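Local coordinates for protein transcriptional regulator (LacI family) (PDB 3G85) that probably binds DNA at cis-regulatory sites as a LacI-family transcription factor, through a helix-turn-helix domain absent from this construct, and carries a periplasmic-binding-protein-like effector domain, at residues L96-S101 with V107-Y112; A249-S254 with I270-P275; L16-D21 with S28-G33; A132-S137 with N144-F149. All coordinates share one frame; numbering follows the deposited sequence.

Interaction 1 of 4, residues L96-S101 with V107-Y112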
loop_
_atom_site.group_PDB
_atom_site.type_symbol
_atom_site.label_atom_id
_atom_site.label_comp_id
_atom_site.label_asym_id
_atom_site.label_seq_id
_atom_site.Cartn_x
_atom_site.Cartn_y
_atom_site.Cartn_z
ATOM N N LEU A 96 5.815 10.136 8.702
ATOM C CA LEU A 96 6.109 9.242 7.606
ATOM C C LEU A 96 4.979 8.232 7.492
ATOM O O LEU A 96 4.550 7.666 8.493
ATOM C CB LEU A 96 7.425 8.504 7.845
ATOM C CG LEU A 96 8.626 9.437 8.044
ATOM C CD1 LEU A 96 9.922 8.558 8.195
ATOM C CD2 LEU A 96 8.723 10.383 6.868
ATOM N N PHE A 97 4.516 7.990 6.273
ATOM C CA PHE A 97 3.471 7.018 6.042
ATOM C C PHE A 97 4.097 5.689 5.638
ATOM O O PHE A 97 4.831 5.606 4.621
ATOM C CB PHE A 97 2.528 7.556 4.954
ATOM C CG PHE A 97 1.216 6.847 4.879
ATOM C CD1 PHE A 97 0.108 7.367 5.523
ATOM C CD2 PHE A 97 1.077 5.682 4.121
ATOM C CE1 PHE A 97 -1.139 6.731 5.443
ATOM C CE2 PHE A 97 -0.173 5.027 4.043
ATOM C CZ PHE A 97 -1.273 5.567 4.722
ATOM N N ASN A 98 3.826 4.655 6.432
ATOM C CA ASN A 98 4.349 3.307 6.253
ATOM C C ASN A 98 5.878 3.207 6.166
ATOM O O ASN A 98 6.416 2.566 5.253
ATOM C CB ASN A 98 3.701 2.637 5.016
ATOM C CG ASN A 98 3.532 1.137 5.185
ATOM O OD1 ASN A 98 3.585 0.599 6.297
ATOM N ND2 ASN A 98 3.321 0.450 4.070
ATOM N N ARG A 99 6.567 3.862 7.091
ATOM C CA ARG A 99 8.003 3.711 7.258
ATOM C C ARG A 99 8.245 3.781 8.705
ATOM O O ARG A 99 7.990 4.828 9.297
ATOM C CB ARG A 99 8.757 4.924 6.729
ATOM C CG ARG A 99 8.708 5.097 5.360
ATOM C CD ARG A 99 9.754 4.246 4.638
ATOM N NE ARG A 99 9.644 4.664 3.245
ATOM C CZ ARG A 99 8.578 4.454 2.484
ATOM N NH1 ARG A 99 7.527 3.766 2.958
ATOM N NH2 ARG A 99 8.563 4.912 1.244
ATOM N N LEU A 100 8.799 2.730 9.285
ATOM C CA LEU A 100 9.257 2.853 10.645
ATOM C C LEU A 100 10.494 3.777 10.749
ATOM O O LEU A 100 11.320 3.847 9.849
ATOM C CB LEU A 100 9.438 1.493 11.330
ATOM C CG LEU A 100 9.554 1.561 12.875
ATOM C CD1 LEU A 100 8.481 2.472 13.553
ATOM C CD2 LEU A 100 9.598 0.160 13.517
ATOM N N SER A 101 10.551 4.537 11.830
ATOM C CA SER A 101 11.623 5.472 12.055
ATOM C C SER A 101 11.886 5.554 13.556
ATOM O O SER A 101 10.962 5.453 14.359
ATOM C CB SER A 101 11.248 6.838 11.516
ATOM O OG SER A 101 12.285 7.795 11.761
ATOM N N VAL A 107 2.763 6.468 10.742
ATOM C CA VAL A 107 1.551 5.659 10.729
ATOM C C VAL A 107 1.791 4.563 9.669
ATOM O O VAL A 107 2.001 4.875 8.479
ATOM C CB VAL A 107 0.284 6.543 10.411
ATOM C CG1 VAL A 107 -0.968 5.736 10.286
ATOM C CG2 VAL A 107 0.049 7.605 11.510
ATOM N N ASN A 108 1.803 3.312 10.103
ATOM C CA ASN A 108 2.263 2.190 9.275
ATOM C C ASN A 108 1.271 1.061 9.313
ATOM O O ASN A 108 0.327 1.085 10.100
ATOM C CB ASN A 108 3.614 1.638 9.757
ATOM C CG ASN A 108 4.674 2.723 9.996
ATOM O OD1 ASN A 108 5.444 2.628 10.956
ATOM N ND2 ASN A 108 4.714 3.733 9.175
ATOM N N VAL A 109 1.450 0.081 8.432
ATOM C CA VAL A 109 0.612 -1.105 8.492
ATOM C C VAL A 109 1.564 -2.283 8.675
ATOM O O VAL A 109 2.742 -2.201 8.325
ATOM C CB VAL A 109 -0.339 -1.205 7.254
ATOM C CG1 VAL A 109 0.498 -1.464 5.978
ATOM C CG2 VAL A 109 -1.452 -2.276 7.458
ATOM N N ASP A 110 1.105 -3.379 9.267
ATOM C CA ASP A 110 2.028 -4.531 9.411
ATOM C C ASP A 110 2.119 -5.323 8.119
ATOM O O ASP A 110 1.325 -6.226 7.863
ATOM C CB ASP A 110 1.671 -5.445 10.578
ATOM C CG ASP A 110 2.860 -6.383 10.959
ATOM O OD1 ASP A 110 3.649 -6.796 10.072
ATOM O OD2 ASP A 110 3.014 -6.706 12.153
ATOM N N ASN A 111 3.088 -4.927 7.309
ATOM C CA ASN A 111 3.242 -5.361 5.924
ATOM C C ASN A 111 3.498 -6.850 5.831
ATOM O O ASN A 111 2.828 -7.530 5.106
ATOM C CB ASN A 111 4.371 -4.552 5.279
ATOM C CG ASN A 111 4.002 -3.091 5.144
ATOM O OD1 ASN A 111 3.123 -2.748 4.357
ATOM N ND2 ASN A 111 4.637 -2.225 5.949
ATOM N N TYR A 112 4.482 -7.336 6.586
ATOM C CA TYR A 112 4.748 -8.764 6.619
ATOM C C TYR A 112 3.481 -9.563 6.954
ATOM O O TYR A 112 3.166 -10.532 6.271
ATOM C CB TYR A 112 5.891 -9.049 7.586
ATOM C CG TYR A 112 6.365 -10.493 7.541
ATOM C CD1 TYR A 112 7.471 -10.854 6.772
ATOM C CD2 TYR A 112 5.689 -11.493 8.260
ATOM C CE1 TYR A 112 7.904 -12.187 6.722
ATOM C CE2 TYR A 112 6.130 -12.807 8.226
ATOM C CZ TYR A 112 7.234 -13.143 7.454
ATOM O OH TYR A 112 7.664 -14.469 7.421
#

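Interaction 2 of 4, residues A249-S254 with I270-P275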
loop_
_atom_site.group_PDB
_atom_site.type_symbol
_atom_site.label_atom_id
_atom_site.label_comp_id
_atom_site.label_asym_id
_atom_site.label_seq_id
_atom_site.Cartn_x
_atom_site.Cartn_y
_atom_site.Cartn_z
ATOM N N ALA A 249 -4.746 7.799 7.090
ATOM C CA ALA A 249 -4.655 9.219 6.770
ATOM C C ALA A 249 -5.307 10.087 7.870
ATOM O O ALA A 249 -4.737 11.107 8.276
ATOM C CB ALA A 249 -5.279 9.504 5.395
ATOM N N GLY A 250 -6.461 9.655 8.370
ATOM C CA GLY A 250 -7.124 10.341 9.481
ATOM C C GLY A 250 -6.217 10.335 10.700
ATOM O O GLY A 250 -6.081 11.359 11.397
ATOM N N THR A 251 -5.588 9.197 10.978
ATOM C CA THR A 251 -4.701 9.099 12.158
ATOM C C THR A 251 -3.466 10.013 12.056
ATOM O O THR A 251 -2.968 10.541 13.069
ATOM C CB THR A 251 -4.282 7.641 12.429
ATOM O OG1 THR A 251 -5.445 6.874 12.719
ATOM C CG2 THR A 251 -3.349 7.550 13.631
ATOM N N CYS A 252 -2.957 10.207 10.835
ATOM C CA CYS A 252 -1.903 11.194 10.591
ATOM C C CYS A 252 -2.286 12.576 11.139
ATOM O O CYS A 252 -1.486 13.208 11.823
ATOM C CB CYS A 252 -1.560 11.276 9.081
ATOM S SG CYS A 252 -0.668 9.830 8.468
ATOM N N ILE A 253 -3.497 13.047 10.843
ATOM C CA ILE A 253 -3.969 14.334 11.378
ATOM C C ILE A 253 -3.996 14.345 12.921
ATOM O O ILE A 253 -3.601 15.336 13.533
ATOM C CB ILE A 253 -5.376 14.670 10.838
ATOM C CG1 ILE A 253 -5.316 14.810 9.302
ATOM C CG2 ILE A 253 -6.011 15.884 11.585
ATOM C CD1 ILE A 253 -6.628 15.240 8.670
ATOM N N SER A 254 -4.458 13.249 13.527
ATOM C CA SER A 254 -4.490 13.122 14.994
ATOM C C SER A 254 -3.117 13.309 15.580
ATOM O O SER A 254 -2.975 14.029 16.588
ATOM C CB SER A 254 -4.983 11.737 15.434
ATOM O OG SER A 254 -6.329 11.533 15.070
ATOM N N ILE A 270 2.227 4.403 15.148
ATOM C CA ILE A 270 0.958 3.683 15.119
ATOM C C ILE A 270 1.038 2.590 14.065
ATOM O O ILE A 270 1.368 2.854 12.890
ATOM C CB ILE A 270 -0.239 4.598 14.776
ATOM C CG1 ILE A 270 -0.219 5.880 15.624
ATOM C CG2 ILE A 270 -1.559 3.836 14.963
ATOM C CD1 ILE A 270 0.042 5.640 17.131
ATOM N N LEU A 271 0.712 1.375 14.478
ATOM C CA LEU A 271 0.760 0.252 13.603
ATOM C C LEU A 271 -0.650 -0.308 13.356
ATOM O O LEU A 271 -1.273 -0.808 14.277
ATOM C CB LEU A 271 1.684 -0.825 14.194
ATOM C CG LEU A 271 2.035 -1.979 13.258
ATOM C CD1 LEU A 271 2.768 -1.546 11.928
ATOM C CD2 LEU A 271 2.859 -3.060 14.001
ATOM N N PHE A 272 -1.133 -0.204 12.116
ATOM C CA PHE A 272 -2.450 -0.719 11.760
ATOM C C PHE A 272 -2.397 -2.164 11.382
ATOM O O PHE A 272 -1.349 -2.674 10.907
ATOM C CB PHE A 272 -3.070 0.046 10.574
ATOM C CG PHE A 272 -3.696 1.347 10.965
ATOM C CD1 PHE A 272 -5.082 1.492 10.935
ATOM C CD2 PHE A 272 -2.898 2.412 11.419
ATOM C CE1 PHE A 272 -5.669 2.696 11.306
ATOM C CE2 PHE A 272 -3.467 3.615 11.791
ATOM C CZ PHE A 272 -4.848 3.754 11.747
ATOM N N ASP A 273 -3.540 -2.821 11.540
ATOM C CA ASP A 273 -3.705 -4.168 11.018
ATOM C C ASP A 273 -4.290 -4.012 9.607
ATOM O O ASP A 273 -5.280 -3.298 9.449
ATOM C CB ASP A 273 -4.709 -4.951 11.868
ATOM C CG ASP A 273 -5.074 -6.318 11.231
ATOM O OD1 ASP A 273 -4.226 -7.219 11.248
ATOM O OD2 ASP A 273 -6.193 -6.479 10.672
ATOM N N GLY A 274 -3.715 -4.652 8.585
ATOM C CA GLY A 274 -4.351 -4.594 7.241
ATOM C C GLY A 274 -5.343 -5.745 7.132
ATOM O O GLY A 274 -4.917 -6.890 7.178
ATOM N N PRO A 275 -6.668 -5.462 7.103
ATOM C CA PRO A 275 -7.628 -6.584 7.244
ATOM C C PRO A 275 -7.733 -7.474 6.019
ATOM O O PRO A 275 -7.720 -6.972 4.873
ATOM C CB PRO A 275 -8.979 -5.890 7.414
ATOM C CG PRO A 275 -8.818 -4.609 6.659
ATOM C CD PRO A 275 -7.363 -4.177 6.951
#

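Interaction 3 of 4, residues L16-D21 with S28-G33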
loop_
_atom_site.group_PDB
_atom_site.type_symbol
_atom_site.label_atom_id
_atom_site.label_comp_id
_atom_site.label_asym_id
_atom_site.label_seq_id
_atom_site.Cartn_x
_atom_site.Cartn_y
_atom_site.Cartn_z
ATOM N N LEU A 16 0.340 17.213 2.538
ATOM C CA LEU A 16 0.583 15.838 2.166
ATOM C C LEU A 16 1.521 15.875 0.967
ATOM O O LEU A 16 1.103 16.273 -0.132
ATOM C CB LEU A 16 -0.710 15.134 1.796
ATOM C CG LEU A 16 -0.603 13.695 1.295
ATOM C CD1 LEU A 16 -0.050 12.757 2.393
ATOM C CD2 LEU A 16 -1.956 13.243 0.794
ATOM N N TYR A 17 2.778 15.486 1.188
ATOM C CA TYR A 17 3.722 15.378 0.074
ATOM C C TYR A 17 3.529 14.048 -0.661
ATOM O O TYR A 17 3.634 13.002 -0.044
ATOM C CB TYR A 17 5.139 15.517 0.590
ATOM C CG TYR A 17 5.448 16.955 0.869
ATOM C CD1 TYR A 17 5.856 17.797 -0.161
ATOM C CD2 TYR A 17 5.250 17.498 2.151
ATOM C CE1 TYR A 17 6.118 19.136 0.065
ATOM C CE2 TYR A 17 5.501 18.856 2.411
ATOM C CZ TYR A 17 5.925 19.674 1.341
ATOM O OH TYR A 17 6.184 21.007 1.546
ATOM N N TRP A 18 3.295 14.138 -1.979
ATOM C CA TRP A 18 2.870 13.010 -2.809
ATOM C C TRP A 18 3.893 12.737 -3.920
ATOM O O TRP A 18 3.919 13.437 -4.956
ATOM C CB TRP A 18 1.497 13.314 -3.450
ATOM C CG TRP A 18 0.917 12.098 -4.112
ATOM C CD1 TRP A 18 0.955 11.773 -5.438
ATOM C CD2 TRP A 18 0.183 11.047 -3.454
ATOM N NE1 TRP A 18 0.308 10.561 -5.644
ATOM C CE2 TRP A 18 -0.139 10.088 -4.432
ATOM C CE3 TRP A 18 -0.164 10.794 -2.108
ATOM C CZ2 TRP A 18 -0.886 8.938 -4.130
ATOM C CZ3 TRP A 18 -0.863 9.612 -1.803
ATOM C CH2 TRP A 18 -1.212 8.702 -2.820
ATOM N N SER A 19 4.742 11.749 -3.679
ATOM C CA SER A 19 5.793 11.360 -4.639
ATOM C C SER A 19 5.219 10.900 -6.005
ATOM O O SER A 19 4.191 10.202 -6.078
ATOM C CB SER A 19 6.628 10.251 -4.017
ATOM O OG SER A 19 7.696 9.926 -4.881
ATOM N N SER A 20 5.891 11.284 -7.084
ATOM C CA SER A 20 5.457 10.895 -8.434
ATOM C C SER A 20 5.550 9.370 -8.693
ATOM O O SER A 20 4.953 8.860 -9.648
ATOM C CB SER A 20 6.267 11.708 -9.481
ATOM O OG SER A 20 7.618 11.303 -9.440
ATOM N N ASP A 21 6.296 8.629 -7.888
ATOM C CA ASP A 21 6.355 7.171 -8.136
ATOM C C ASP A 21 5.084 6.418 -7.672
ATOM O O ASP A 21 4.870 5.274 -8.064
ATOM C CB ASP A 21 7.632 6.528 -7.583
ATOM C CG ASP A 21 7.777 6.673 -6.076
ATOM O OD1 ASP A 21 7.040 7.461 -5.442
ATOM O OD2 ASP A 21 8.653 5.974 -5.515
ATOM N N SER A 28 -6.988 9.019 -4.079
ATOM C CA SER A 28 -8.383 9.167 -3.700
ATOM C C SER A 28 -8.687 8.719 -2.258
ATOM O O SER A 28 -9.517 9.318 -1.580
ATOM C CB SER A 28 -9.286 8.430 -4.702
ATOM O OG SER A 28 -9.059 7.036 -4.641
ATOM N N ARG A 29 -8.026 7.659 -1.804
ATOM C CA ARG A 29 -8.243 7.148 -0.447
ATOM C C ARG A 29 -7.672 8.077 0.596
ATOM O O ARG A 29 -8.219 8.226 1.699
ATOM C CB ARG A 29 -7.584 5.770 -0.314
ATOM C CG ARG A 29 -8.186 4.739 -1.329
ATOM C CD ARG A 29 -7.659 3.354 -1.006
ATOM N NE ARG A 29 -8.251 2.846 0.230
ATOM C CZ ARG A 29 -8.007 1.630 0.719
ATOM N NH1 ARG A 29 -7.131 0.846 0.095
ATOM N NH2 ARG A 29 -8.586 1.232 1.842
ATOM N N PHE A 30 -6.532 8.651 0.270
ATOM C CA PHE A 30 -5.926 9.633 1.160
ATOM C C PHE A 30 -6.830 10.855 1.301
ATOM O O PHE A 30 -7.105 11.326 2.412
ATOM C CB PHE A 30 -4.604 10.071 0.576
ATOM C CG PHE A 30 -3.464 9.236 1.000
ATOM C CD1 PHE A 30 -2.697 9.619 2.095
ATOM C CD2 PHE A 30 -3.143 8.076 0.293
ATOM C CE1 PHE A 30 -1.570 8.853 2.503
ATOM C CE2 PHE A 30 -2.013 7.289 0.685
ATOM C CZ PHE A 30 -1.244 7.687 1.812
ATOM N N LEU A 31 -7.263 11.380 0.166
ATOM C CA LEU A 31 -8.188 12.514 0.161
ATOM C C LEU A 31 -9.480 12.151 0.902
ATOM O O LEU A 31 -9.949 12.910 1.743
ATOM C CB LEU A 31 -8.457 12.963 -1.283
ATOM C CG LEU A 31 -9.304 14.233 -1.437
ATOM C CD1 LEU A 31 -8.598 15.363 -0.694
ATOM C CD2 LEU A 31 -9.533 14.587 -2.905
ATOM N N ARG A 32 -10.050 10.982 0.608
ATOM C CA ARG A 32 -11.278 10.574 1.291
ATOM C C ARG A 32 -11.055 10.523 2.783
ATOM O O ARG A 32 -11.867 11.047 3.542
ATOM C CB ARG A 32 -11.792 9.219 0.813
ATOM C CG ARG A 32 -13.182 8.933 1.334
ATOM C CD ARG A 32 -13.676 7.524 1.037
ATOM N NE ARG A 32 -13.450 7.100 -0.345
ATOM C CZ ARG A 32 -14.244 7.349 -1.381
ATOM N NH1 ARG A 32 -15.362 8.083 -1.234
ATOM N NH2 ARG A 32 -13.897 6.875 -2.586
ATOM N N GLY A 33 -9.948 9.905 3.214
ATOM C CA GLY A 33 -9.658 9.792 4.643
ATOM C C GLY A 33 -9.449 11.152 5.293
ATOM O O GLY A 33 -9.920 11.385 6.428
#

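Interaction 4 of 4, residues A132-S137 with N144-F149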
loop_
_atom_site.group_PDB
_atom_site.type_symbol
_atom_site.label_atom_id
_atom_site.label_comp_id
_atom_site.label_asym_id
_atom_site.label_seq_id
_atom_site.Cartn_x
_atom_site.Cartn_y
_atom_site.Cartn_z
ATOM N N ALA A 132 2.773 -15.698 -8.113
ATOM C CA ALA A 132 2.686 -14.316 -7.623
ATOM C C ALA A 132 2.986 -13.366 -8.768
ATOM O O ALA A 132 3.965 -13.547 -9.511
ATOM C CB ALA A 132 3.657 -14.085 -6.450
ATOM N N ILE A 133 2.110 -12.389 -8.960
ATOM C CA ILE A 133 2.356 -11.344 -9.923
ATOM C C ILE A 133 2.629 -10.088 -9.121
ATOM O O ILE A 133 1.759 -9.629 -8.354
ATOM C CB ILE A 133 1.156 -11.148 -10.849
ATOM C CG1 ILE A 133 0.909 -12.432 -11.686
ATOM C CG2 ILE A 133 1.367 -9.945 -11.756
ATOM C CD1 ILE A 133 -0.369 -12.341 -12.505
ATOM N N LEU A 134 3.836 -9.559 -9.302
ATOM C CA LEU A 134 4.365 -8.494 -8.473
ATOM C C LEU A 134 4.815 -7.315 -9.275
ATOM O O LEU A 134 5.714 -7.422 -10.134
ATOM C CB LEU A 134 5.558 -9.008 -7.662
ATOM C CG LEU A 134 5.300 -10.234 -6.771
ATOM C CD1 LEU A 134 6.632 -10.737 -6.176
ATOM C CD2 LEU A 134 4.273 -9.987 -5.652
ATOM N N THR A 135 4.236 -6.169 -8.959
ATOM C CA THR A 135 4.801 -4.917 -9.383
ATOM C C THR A 135 6.019 -4.548 -8.497
ATOM O O THR A 135 6.078 -4.911 -7.310
ATOM C CB THR A 135 3.739 -3.838 -9.382
ATOM O OG1 THR A 135 4.264 -2.666 -10.022
ATOM C CG2 THR A 135 3.251 -3.516 -7.926
ATOM N N GLU A 136 7.007 -3.869 -9.080
ATOM C CA GLU A 136 8.271 -3.604 -8.361
ATOM C C GLU A 136 8.047 -2.840 -7.043
ATOM O O GLU A 136 7.193 -1.950 -6.968
ATOM C CB GLU A 136 9.249 -2.830 -9.259
ATOM C CG GLU A 136 8.805 -1.381 -9.517
ATOM C CD GLU A 136 9.828 -0.578 -10.325
ATOM O OE1 GLU A 136 11.063 -0.801 -10.150
ATOM O OE2 GLU A 136 9.376 0.274 -11.122
ATOM N N SER A 137 8.791 -3.213 -6.012
ATOM C CA SER A 137 8.633 -2.586 -4.703
ATOM C C SER A 137 9.115 -1.147 -4.737
ATOM O O SER A 137 10.244 -0.866 -5.131
ATOM C CB SER A 137 9.370 -3.367 -3.623
ATOM O OG SER A 137 8.935 -4.711 -3.593
ATOM N N ASN A 144 8.389 -6.257 2.186
ATOM C CA ASN A 144 7.915 -7.031 3.328
ATOM C C ASN A 144 6.603 -7.723 3.104
ATOM O O ASN A 144 6.412 -8.807 3.620
ATOM C CB ASN A 144 7.885 -6.177 4.597
ATOM C CG ASN A 144 9.265 -5.880 5.087
ATOM O OD1 ASN A 144 10.210 -6.588 4.741
ATOM N ND2 ASN A 144 9.413 -4.805 5.859
ATOM N N ARG A 145 5.678 -7.108 2.349
ATOM C CA ARG A 145 4.419 -7.803 2.040
ATOM C C ARG A 145 4.709 -9.061 1.224
ATOM O O ARG A 145 4.108 -10.136 1.438
ATOM C CB ARG A 145 3.415 -6.882 1.294
ATOM C CG ARG A 145 2.751 -5.880 2.213
ATOM C CD ARG A 145 1.577 -5.112 1.580
ATOM N NE ARG A 145 1.860 -4.214 0.457
ATOM C CZ ARG A 145 2.201 -2.922 0.540
ATOM N NH1 ARG A 145 2.376 -2.327 1.705
ATOM N NH2 ARG A 145 2.377 -2.220 -0.571
ATOM N N ASN A 146 5.629 -8.929 0.274
ATOM C CA ASN A 146 5.992 -10.085 -0.551
ATOM C C ASN A 146 6.660 -11.185 0.263
ATOM O O ASN A 146 6.312 -12.369 0.117
ATOM C CB ASN A 146 6.909 -9.668 -1.687
ATOM C CG ASN A 146 6.232 -8.722 -2.656
ATOM O OD1 ASN A 146 5.011 -8.672 -2.741
ATOM N ND2 ASN A 146 7.041 -7.955 -3.393
ATOM N N LYS A 147 7.598 -10.772 1.105
ATOM C CA LYS A 147 8.334 -11.674 1.991
ATOM C C LYS A 147 7.369 -12.391 2.915
ATOM O O LYS A 147 7.480 -13.606 3.107
ATOM C CB LYS A 147 9.373 -10.919 2.827
ATOM C CG LYS A 147 10.491 -10.234 2.022
ATOM C CD LYS A 147 11.550 -9.667 2.980
ATOM C CE LYS A 147 12.793 -9.211 2.229
ATOM N NZ LYS A 147 13.252 -7.955 2.901
ATOM N N GLY A 148 6.392 -11.653 3.454
ATOM C CA GLY A 148 5.359 -12.263 4.294
ATOM C C GLY A 148 4.613 -13.384 3.567
ATOM O O GLY A 148 4.362 -14.450 4.154
ATOM N N PHE A 149 4.256 -13.154 2.308
ATOM C CA PHE A 149 3.570 -14.168 1.512
ATOM C C PHE A 149 4.485 -15.375 1.217
ATOM O O PHE A 149 4.111 -16.517 1.465
ATOM C CB PHE A 149 3.033 -13.598 0.178
ATOM C CG PHE A 149 2.275 -14.610 -0.638
ATOM C CD1 PHE A 149 0.991 -14.973 -0.265
ATOM C CD2 PHE A 149 2.858 -15.227 -1.765
ATOM C CE1 PHE A 149 0.258 -15.904 -0.996
ATOM C CE2 PHE A 149 2.148 -16.204 -2.503
ATOM C CZ PHE A 149 0.858 -16.560 -2.117
HETATM O O HOH W 1 7.130 -5.706 -4.976
#

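Interaction 1 of 4, residues L96-S101 with V107-Y112
The carboxamides of N98 and N111 approach from opposite directions with their planes 41° apart, and the F97 ring has V107 O over one face, offset toward its rim. Both features belong to neighbouring parallel strands, 94-97 and 105-109, in the N-terminal sheet of the two-lobed periplasmic-binding-protein fold. F97 and V107 pair in register: V107 N donates to L96 O at 3.1 Å, and N98 N donates to V107 O at 2.8 Å. Large apolar residues suit this pair because their side chains project from the same sheet face, where helix 245-260 covers them.

Just past the strand, N98 takes up a left-handed backbone conformation, which asparagine tolerates better than most residues, and the chain turns. Three hydrogen bonds hold its amide. N98 ND2 donates to N111 OD1 at 3.2 Å, in the plane of the N111 carbonyl and on a lone pair of OD1. In return N111 ND2 gives a bond of 3.0 Å to N98 OD1, and the third bond comes to that oxygen from V109 N. A flipped amide would set donors against donors, so its orientation is probably well fixed.

N111 opens helix 111-124, with D110 as its N-cap, and its OD1 also accepts from R145 NH1. A glycerol, probably from the crystallisation liquor, lies about 4 Å from the N98 side chain, consistent with a pocket between the lobes. V109 N reaches N98 OD1 at 3.1 Å from the face of the N98 amide opposite to N111 ND2.

Interaction 2 of 4, residues A249-S254 with I270-P275
T251 and F272 make the close part of this small contact. The threonine reaches out from helix 245-260 to the far end of the phenylalanine ring, and T251 OG1 comes to 3.3 Å from F272 CZ. T251 CB lies in the plane of the ring, so the meeting is at the ring edge, and a side chain as short as threonine can fit there without touching a face. With chi1 at -62°, OG1 sits beside the backbone N, from where it bonds back to E247 O in the preceding helical turn. The hydroxyl is therefore satisfied within its own helix; no hydrogen bond joins it to F272, and the two meet by close packing.

Contact is looser toward I270, where T251 CG2 passes I270 CG1 obliquely at 4.1 Å. All three touching residues are partly exposed, so it is the wider spacing that sets this side apart. Beta-branched I270 suits an extended strand, and V107 of the adjoining strand touches both T251 and F272 from the inner side. A helix laid over the outermost strand, 269-272, of a parallel sheet is the layered alpha/beta architecture of a periplasmic-binding-protein lobe.

Interaction 3 of 4, residues L16-D21 with S28-G33
W18 and F30 form the aromatic part of the contact, a T-shaped pair in which the tryptophan supplies the edge and the phenylalanine the face. The centroids of the W18 six-membered ring and the F30 ring lie 5.1 Å apart, with planes at 81°. W18 CG stands anti to the backbone N (chi1 -170°), which carries the indole out from the strand toward the helix. Its leading atom, W18 CZ3, reaches 3.5 Å from F30 CD2 and sits above that ring toward the rim. The C-H groups of the indole edge thus meet the pi cloud of F30, an electrostatically favourable geometry.

Aliphatic packing comes from L16, two residues earlier and on the same side of the strand. L16 CD2 approaches F30 CD1 to 3.9 Å, and L16 CD1 lies 4.1 Å from that same F30 atom. The leucine methyls lie obliquely at the CD1 side of the ring, on the same side of its plane as W18, which meets CD2 and CE2. All three side chains are buried where strand 13-19 meets helix 27-40, the first half of a right-handed beta-alpha-beta crossover completed by strand 46-52. F30 also meets the ring of F97, from strand 94-97 of the same sheet.

Polar bonds lie outside this apolar trio. S19 OG donates to D21 OD1 at 2.6 Å, bracing the loop after the strand, and N76 ND2 bonds to the same carboxylate oxygen. On the helix, R29 forms salt bridges with E246 and D242.

Interaction 4 of 4, residues A132-S137 with N144-F149
L134 and N146 share the same first torsion, CG beside the backbone N and anti to the carbonyl carbon (chi1 -56° and -64°), and this sends the two side chains head-on toward each other. The pair spans the first half of a beta-alpha-beta unit, in which strand 131-134 leads into helix 140-155 and on to strand 165-167, in the C-terminal lobe of the periplasmic-binding-protein fold. Both L134 methyls lie over one face of the asparagine amide, CD2 nearer OD1 and CD1 nearer ND2. L134 CD2 lies 3.3 Å from N146 OD1, and L134 CD1 is 4.0 Å from N146 ND2. A branched leucine end is wide enough to touch both amide atoms, although it offers neither of them a hydrogen bond.

The polar link is made through water instead. S137 OG stands 3.8 Å from N146 ND2, too far for a direct bond, and one ordered water bridges the gap. This water donates one hydrogen to T135 O at 2.7 Å. Its second donation goes to S137 OG, at a modelled distance so short that its exact value is doubtful. Asparagine suits the helix position because its amide can lie against leucine and still present an N-H to the water. Serine is short enough to leave the water its place, and its OG is also hydrogen-bonded to D143 OD1.

R145, one residue earlier in the helix, binds N111 OD1 and a glycerol. The water thus joins the loop to the helix, accepting on the helix side from N146 ND2 at 2.8 Å.

Interactions 1, 2 and 3 all reach the parallel sheet of the N-terminal lobe, whereas interaction 4 lies in the other lobe. Interactions 1 and 2 are about 9 Å apart between centres and are joined through neighbouring strands, where F272 N lies 2.8 Å from N108 O. Aromatic packing connects interactions 1 and 3, with F97 CZ 3.6 Å from F30 CZ. Between the lobes, N111 OD1 lies 2.8 Å from R145 NH1, linking interaction 1 to interaction 4. Glycerol, probably from the crystallisation liquor, is found near N98, F30 and R145, which is consistent with an effector pocket in the cleft. Interactions 3 and 4 are about 22 Å apart between centres and do not touch.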